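Local coordinates for peptide ABC transporter, peptide-binding protein (Thermus thermophilus, PDB 2D5W) that binds oligopeptides and probably hands them to an ABC transporter for uptake into the cell, at residues G111-M116 against E187-F192; V127-R130 against N136-L139. All coordinates share one frame; numbering follows the deposited sequence.

Contact 1 (G111-M116 against E187-F192)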
ATOM      1  N   GLY A 111     -12.291  10.277  10.710  1.00 10.06           N
ATOM      2  CA  GLY A 111     -10.997   9.745  11.102  1.00 10.72           C
ATOM      3  C   GLY A 111     -10.752   9.825  12.600  1.00 11.42           C
ATOM      4  O   GLY A 111     -10.046   8.987  13.162  1.00 12.29           O
ATOM      5  N   LYS A 112     -11.341  10.829  13.246  1.00 10.60           N
ATOM      6  CA  LYS A 112     -11.183  11.046  14.686  1.00 12.21           C
ATOM      7  C   LYS A 112     -12.142  10.234  15.550  1.00 12.41           C
ATOM      8  O   LYS A 112     -12.003  10.210  16.774  1.00 13.41           O
ATOM      9  CB  LYS A 112     -11.383  12.529  15.013  1.00 13.50           C
ATOM     10  CG  LYS A 112     -10.296  13.451  14.506  1.00 15.53           C
ATOM     11  CD  LYS A 112      -9.069  13.378  15.387  1.00 15.45           C
ATOM     12  CE  LYS A 112      -8.034  14.395  14.947  1.00 15.66           C
ATOM     13  NZ  LYS A 112      -6.859  14.409  15.860  1.00 15.34           N
ATOM     14  N   ALA A 113     -13.116   9.580  14.928  1.00 11.85           N
ATOM     15  CA  ALA A 113     -14.091   8.803  15.686  1.00 12.66           C
ATOM     16  C   ALA A 113     -13.407   7.742  16.538  1.00 13.12           C
ATOM     17  O   ALA A 113     -12.537   7.009  16.068  1.00 12.32           O
ATOM     18  CB  ALA A 113     -15.092   8.158  14.740  1.00 12.87           C
ATOM     19  N   LYS A 114     -13.799   7.660  17.802  1.00 13.94           N
ATOM     20  CA  LYS A 114     -13.197   6.682  18.695  1.00 15.26           C
ATOM     21  C   LYS A 114     -13.506   5.266  18.226  1.00 13.68           C
ATOM     22  O   LYS A 114     -14.655   4.920  17.960  1.00 15.47           O
ATOM     23  CB  LYS A 114     -13.699   6.890  20.127  1.00 18.84           C
ATOM     24  CG  LYS A 114     -13.405   8.275  20.711  1.00 23.20           C
ATOM     25  CD  LYS A 114     -11.908   8.576  20.815  1.00 26.50           C
ATOM     26  CE  LYS A 114     -11.310   9.006  19.481  1.00 28.12           C
ATOM     27  NZ  LYS A 114      -9.862   9.335  19.590  1.00 30.95           N
ATOM     28  N   GLY A 115     -12.464   4.453  18.110  1.00 13.61           N
ATOM     29  CA  GLY A 115     -12.664   3.085  17.679  1.00 12.40           C
ATOM     30  C   GLY A 115     -12.667   2.878  16.175  1.00 10.55           C
ATOM     31  O   GLY A 115     -12.875   1.759  15.717  1.00 11.29           O
ATOM     32  N   MET A 116     -12.469   3.945  15.402  1.00 10.36           N
ATOM     33  CA  MET A 116     -12.418   3.828  13.946  1.00 10.38           C
ATOM     34  C   MET A 116     -11.174   2.980  13.663  1.00  9.91           C
ATOM     35  O   MET A 116     -10.094   3.278  14.172  1.00 10.43           O
ATOM     36  CB  MET A 116     -12.275   5.218  13.320  1.00  9.70           C
ATOM     37  CG  MET A 116     -12.276   5.257  11.793  1.00  9.90           C
ATOM     38  SD  MET A 116     -13.803   4.672  11.024  1.00 10.18           S
ATOM     39  CE  MET A 116     -15.008   5.802  11.732  1.00 11.85           C
ATOM     40  N   GLU A 187     -17.935  -3.338  13.421  1.00 11.57           N
ATOM     41  CA  GLU A 187     -18.955  -3.669  12.432  1.00 12.75           C
ATOM     42  C   GLU A 187     -19.743  -2.427  12.028  1.00 11.41           C
ATOM     43  O   GLU A 187     -20.046  -2.230  10.849  1.00 11.16           O
ATOM     44  CB  GLU A 187     -19.909  -4.729  12.990  1.00 16.11           C
ATOM     45  CG  GLU A 187     -21.060  -5.087  12.064  1.00 23.23           C
ATOM     46  CD  GLU A 187     -21.884  -6.251  12.583  1.00 27.08           C
ATOM     47  OE1 GLU A 187     -22.383  -6.169  13.726  1.00 30.41           O
ATOM     48  OE2 GLU A 187     -22.034  -7.249  11.845  1.00 30.77           O
ATOM     49  N   LEU A 188     -20.073  -1.591  13.006  1.00 11.61           N
ATOM     50  CA  LEU A 188     -20.827  -0.373  12.742  1.00 11.56           C
ATOM     51  C   LEU A 188     -20.094   0.520  11.748  1.00 11.16           C
ATOM     52  O   LEU A 188     -20.681   1.000  10.778  1.00 10.91           O
ATOM     53  CB  LEU A 188     -21.054   0.400  14.043  1.00 14.29           C
ATOM     54  CG  LEU A 188     -21.906   1.664  13.933  1.00 15.04           C
ATOM     55  CD1 LEU A 188     -23.370   1.288  13.761  1.00 18.08           C
ATOM     56  CD2 LEU A 188     -21.727   2.502  15.185  1.00 17.17           C
ATOM     57  N   TYR A 189     -18.810   0.746  11.991  1.00 11.03           N
ATOM     58  CA  TYR A 189     -18.035   1.598  11.103  1.00 11.24           C
ATOM     59  C   TYR A 189     -17.776   0.958   9.741  1.00 10.43           C
ATOM     60  O   TYR A 189     -17.820   1.648   8.724  1.00 11.59           O
ATOM     61  CB  TYR A 189     -16.721   2.010  11.770  1.00 11.58           C
ATOM     62  CG  TYR A 189     -16.904   2.941  12.952  1.00 12.79           C
ATOM     63  CD1 TYR A 189     -17.844   3.972  12.915  1.00 12.80           C
ATOM     64  CD2 TYR A 189     -16.108   2.819  14.091  1.00 13.19           C
ATOM     65  CE1 TYR A 189     -17.985   4.860  13.982  1.00 14.08           C
ATOM     66  CE2 TYR A 189     -16.239   3.703  15.159  1.00 13.43           C
ATOM     67  CZ  TYR A 189     -17.177   4.718  15.098  1.00 13.97           C
ATOM     68  OH  TYR A 189     -17.304   5.599  16.149  1.00 16.99           O
ATOM     69  N   ARG A 190     -17.517  -0.347   9.704  1.00 10.93           N
ATOM     70  CA  ARG A 190     -17.290  -1.007   8.417  1.00 10.81           C
ATOM     71  C   ARG A 190     -18.544  -0.885   7.559  1.00 11.32           C
ATOM     72  O   ARG A 190     -18.469  -0.579   6.368  1.00 11.83           O
ATOM     73  CB  ARG A 190     -16.961  -2.497   8.591  1.00 11.77           C
ATOM     74  CG  ARG A 190     -15.640  -2.793   9.271  1.00 12.86           C
ATOM     75  CD  ARG A 190     -15.361  -4.295   9.328  1.00 11.98           C
ATOM     76  NE  ARG A 190     -14.865  -4.839   8.062  1.00 13.12           N
ATOM     77  CZ  ARG A 190     -15.590  -5.539   7.194  1.00 12.29           C
ATOM     78  NH1 ARG A 190     -16.871  -5.796   7.431  1.00 15.76           N
ATOM     79  NH2 ARG A 190     -15.025  -5.999   6.084  1.00 14.35           N
ATOM     80  N   ASN A 191     -19.702  -1.122   8.170  1.00 11.46           N
ATOM     81  CA  ASN A 191     -20.962  -1.053   7.441  1.00 11.52           C
ATOM     82  C   ASN A 191     -21.234   0.336   6.883  1.00 11.32           C
ATOM     83  O   ASN A 191     -21.860   0.472   5.835  1.00 12.23           O
ATOM     84  CB  ASN A 191     -22.125  -1.515   8.327  1.00 13.19           C
ATOM     85  CG  ASN A 191     -22.085  -3.008   8.603  1.00 15.55           C
ATOM     86  OD1 ASN A 191     -21.395  -3.758   7.911  1.00 17.06           O
ATOM     87  ND2 ASN A 191     -22.836  -3.447   9.605  1.00 17.41           N
ATOM     88  N   PHE A 192     -20.758   1.364   7.576  1.00 11.21           N
ATOM     89  CA  PHE A 192     -20.928   2.735   7.109  1.00 10.31           C
ATOM     90  C   PHE A 192     -20.246   2.880   5.746  1.00  9.62           C
ATOM     91  O   PHE A 192     -20.869   3.300   4.770  1.00 10.53           O
ATOM     92  CB  PHE A 192     -20.310   3.712   8.116  1.00 11.30           C
ATOM     93  CG  PHE A 192     -20.125   5.106   7.583  1.00 10.23           C
ATOM     94  CD1 PHE A 192     -21.215   5.858   7.153  1.00 10.14           C
ATOM     95  CD2 PHE A 192     -18.856   5.666   7.510  1.00 10.80           C
ATOM     96  CE1 PHE A 192     -21.037   7.152   6.658  1.00  9.88           C
ATOM     97  CE2 PHE A 192     -18.670   6.951   7.019  1.00 12.60           C
ATOM     98  CZ  PHE A 192     -19.763   7.695   6.592  1.00 11.51           C
TER

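Contact 2 (V127-R130 against N136-L139)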
ATOM      1  N   VAL A 127      -2.833  15.025  14.419  1.00 12.69           N
ATOM      2  CA  VAL A 127      -3.226  15.951  13.364  1.00 13.50           C
ATOM      3  C   VAL A 127      -4.643  16.464  13.575  1.00 13.65           C
ATOM      4  O   VAL A 127      -5.549  15.707  13.921  1.00 16.56           O
ATOM      5  CB  VAL A 127      -3.119  15.293  11.970  1.00 14.60           C
ATOM      6  CG1 VAL A 127      -3.446  16.310  10.882  1.00 16.42           C
ATOM      7  CG2 VAL A 127      -1.716  14.738  11.771  1.00 17.06           C
ATOM      8  N   ASN A 128      -4.819  17.765  13.376  1.00 12.94           N
ATOM      9  CA  ASN A 128      -6.116  18.404  13.531  1.00 14.01           C
ATOM     10  C   ASN A 128      -6.301  19.417  12.415  1.00 13.25           C
ATOM     11  O   ASN A 128      -5.380  19.679  11.641  1.00 12.22           O
ATOM     12  CB  ASN A 128      -6.205  19.097  14.894  1.00 16.16           C
ATOM     13  CG  ASN A 128      -6.435  18.119  16.027  1.00 18.88           C
ATOM     14  OD1 ASN A 128      -7.519  17.549  16.156  1.00 20.92           O
ATOM     15  ND2 ASN A 128      -5.413  17.910  16.849  1.00 20.53           N
ATOM     16  N   VAL A 129      -7.496  19.983  12.325  1.00 12.79           N
ATOM     17  CA  VAL A 129      -7.780  20.964  11.290  1.00 12.49           C
ATOM     18  C   VAL A 129      -8.514  22.170  11.860  1.00 12.07           C
ATOM     19  O   VAL A 129      -9.279  22.053  12.820  1.00 13.28           O
ATOM     20  CB  VAL A 129      -8.630  20.339  10.144  1.00 12.03           C
ATOM     21  CG1 VAL A 129     -10.019  19.971  10.653  1.00 13.18           C
ATOM     22  CG2 VAL A 129      -8.729  21.309   8.977  1.00 13.10           C
ATOM     23  N   ARG A 130      -8.246  23.331  11.276  1.00 11.78           N
ATOM     24  CA  ARG A 130      -8.889  24.578  11.673  1.00 12.48           C
ATOM     25  C   ARG A 130      -9.494  25.141  10.392  1.00 12.10           C
ATOM     26  O   ARG A 130      -8.804  25.266   9.382  1.00 12.81           O
ATOM     27  CB  ARG A 130      -7.853  25.546  12.251  1.00 13.61           C
ATOM     28  CG  ARG A 130      -8.420  26.877  12.710  1.00 17.85           C
ATOM     29  CD  ARG A 130      -7.348  27.689  13.412  1.00 21.61           C
ATOM     30  NE  ARG A 130      -6.178  27.884  12.563  1.00 25.93           N
ATOM     31  CZ  ARG A 130      -5.015  28.370  12.988  1.00 27.61           C
ATOM     32  NH1 ARG A 130      -4.007  28.511  12.140  1.00 28.68           N
ATOM     33  NH2 ARG A 130      -4.861  28.710  14.261  1.00 30.29           N
ATOM     34  N   ASN A 136     -10.788  27.931   2.854  1.00 10.92           N
ATOM     35  CA  ASN A 136      -9.502  28.062   3.524  1.00 10.65           C
ATOM     36  C   ASN A 136      -9.477  27.253   4.808  1.00  9.92           C
ATOM     37  O   ASN A 136     -10.363  27.392   5.656  1.00 10.62           O
ATOM     38  CB  ASN A 136      -9.211  29.529   3.857  1.00 11.90           C
ATOM     39  CG  ASN A 136      -8.687  30.305   2.672  1.00 13.88           C
ATOM     40  OD1 ASN A 136      -7.588  30.045   2.184  1.00 14.60           O
ATOM     41  ND2 ASN A 136      -9.469  31.270   2.201  1.00 18.47           N
ATOM     42  N   PHE A 137      -8.476  26.384   4.935  1.00 10.49           N
ATOM     43  CA  PHE A 137      -8.313  25.594   6.145  1.00  9.98           C
ATOM     44  C   PHE A 137      -6.836  25.422   6.466  1.00 10.05           C
ATOM     45  O   PHE A 137      -5.970  25.654   5.618  1.00 10.96           O
ATOM     46  CB  PHE A 137      -9.003  24.224   6.042  1.00 10.44           C
ATOM     47  CG  PHE A 137      -8.394  23.285   5.032  1.00 10.13           C
ATOM     48  CD1 PHE A 137      -8.696  23.396   3.676  1.00 10.60           C
ATOM     49  CD2 PHE A 137      -7.564  22.251   5.450  1.00 10.65           C
ATOM     50  CE1 PHE A 137      -8.181  22.483   2.757  1.00 11.16           C
ATOM     51  CE2 PHE A 137      -7.044  21.336   4.540  1.00 11.45           C
ATOM     52  CZ  PHE A 137      -7.355  21.450   3.193  1.00 10.46           C
ATOM     53  N   THR A 138      -6.562  25.021   7.700  1.00  9.58           N
ATOM     54  CA  THR A 138      -5.196  24.827   8.152  1.00 11.18           C
ATOM     55  C   THR A 138      -5.050  23.467   8.809  1.00 10.82           C
ATOM     56  O   THR A 138      -5.833  23.104   9.686  1.00 11.83           O
ATOM     57  CB  THR A 138      -4.797  25.907   9.181  1.00 10.73           C
ATOM     58  OG1 THR A 138      -4.923  27.202   8.582  1.00 13.21           O
ATOM     59  CG2 THR A 138      -3.363  25.709   9.646  1.00 11.93           C
ATOM     60  N   LEU A 139      -4.058  22.706   8.363  1.00 11.17           N
ATOM     61  CA  LEU A 139      -3.791  21.404   8.956  1.00 10.79           C
ATOM     62  C   LEU A 139      -2.757  21.660  10.047  1.00 10.47           C
ATOM     63  O   LEU A 139      -1.780  22.383   9.831  1.00 11.37           O
ATOM     64  CB  LEU A 139      -3.241  20.434   7.908  1.00 11.62           C
ATOM     65  CG  LEU A 139      -4.225  20.056   6.794  1.00 11.97           C
ATOM     66  CD1 LEU A 139      -3.522  19.187   5.765  1.00 14.22           C
ATOM     67  CD2 LEU A 139      -5.424  19.325   7.382  1.00 15.00           C
TER

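Contact 1 (G111-M116 against E187-F192)
Tyr189 reaches from helix 182-194 into the turn that follows helix 101-112, and every direct contact between 111-116 and 187-192 runs through its side chain. Its CG stands anti to the carbonyl carbon, which aims the ring outward from the helix at Ala113-Met116. One face receives the methyl of Met116: CE sits 3.6 Å from the centroid of the Tyr189 ring, 15° off the normal, a CH-pi contact over the face. Met116 gets there by folding back, with chi2 (62°) and chi3 (59°) both bent, so that its SD also comes obliquely to the same ring, 4.5 Å from the centroid of Tyr189, in a Met-aromatic contact. The edge of the ring meets backbone instead. Lys114 O lies in the ring plane, 3.4 Å from Tyr189 CE2, and Gly115 O approaches Tyr189 CD2 at 3.8 Å. At the far end, Tyr189 OH lies 3.3 Å from Lys114 O, close enough for a long hydrogen bond that the geometry leaves tentative; Ala113 CB lies 3.7 Å from Tyr189 OH.

These carbonyls belong to a type II beta turn from Ala113 to Met116, closed by Met116 N to Ala113 O at 3.1 Å. Gly115, with a positive phi, occupies the position where a CB would press on the preceding carbonyl oxygen. Trp166 of helix 159-173 also packs on Ala113 and Met116. Were Tyr189 replaced by an alanine, the Met116 methyl would probably lose its aromatic face and a gap would open between helix 182-194 and the turn. The chemistry is thus mainly dispersion over the ring face, with carbonyl oxygens gathered at its edge, consistent with the slight positive charge of aromatic hydrogens.

Contact 2 (V127-R130 against N136-L139)
Arg130 and Thr138 form the antiparallel hydrogen-bonded pair of this hairpin, joined by Arg130 N to Thr138 O at 2.9 Å and Thr138 N to Arg130 O at 2.8 Å. Both bonds are fairly straight. Val129 and Leu139 make the neighbouring non-hydrogen-bonded pair, where Val129 CA adds a C-H...O contact to Thr138 O at 3.3 Å.

The Arg130 side chain runs alongside Thr138, pointing the same way. Its CB passes the Thr138 carbonyl oxygen at 4.1 Å; CG is anti to the backbone N (chi1 -179°), which sends it onward along the strand's direction, and the bend at chi3 (56°) then turns NE across toward Thr138, within 4.2 Å of Thr138 CB. At the tip, NH1 packs on Thr138 CG2 at 3.8 Å, while Thr138 OG1 lies near the guanidinium plane at its edge. The polar ends are held from strand 78-86: Arg130 NH1 by a salt bridge to Glu82, Thr138 OG1 by a hydrogen bond to Asp84.

The opposite face is apolar. Val129 CG2 meets Phe137 CD2 at 3.8 Å, crossing the ring obliquely, and also reaches Leu139 CD2.

Strand 127-131 is one of the two outermost strands of a four-stranded antiparallel sheet, and strand 136-141 separates it from strand 78-86, to which Phe137 and Leu139 are hydrogen-bonded through the backbone. Phe108 of helix 101-112 packs against Val129 and Leu139 on the apolar face, whereas Arg70 of strand 69-75 touches Arg130 and Thr138 on the polar one.

Overall arrangement
Contact 1 is buried and joins the turn after helix 101-112 to helix 182-194, distant in sequence; contact 2 is partly buried and pairs adjacent strands at a sheet margin. Their centres lie about 21 Å apart, yet helix 101-112 borders both and runs directly into the turn of contact 1. A direct tie comes from Lys112, whose NZ lies 2.7 Å from Val127 O and makes a weaker hydrogen bond to Asn128 OD1. Contact 1 depends on one aromatic side chain, whereas contact 2 rests on main-chain bonding, with its Arg130 and the acidic partner on the face away from Val129 and Leu139.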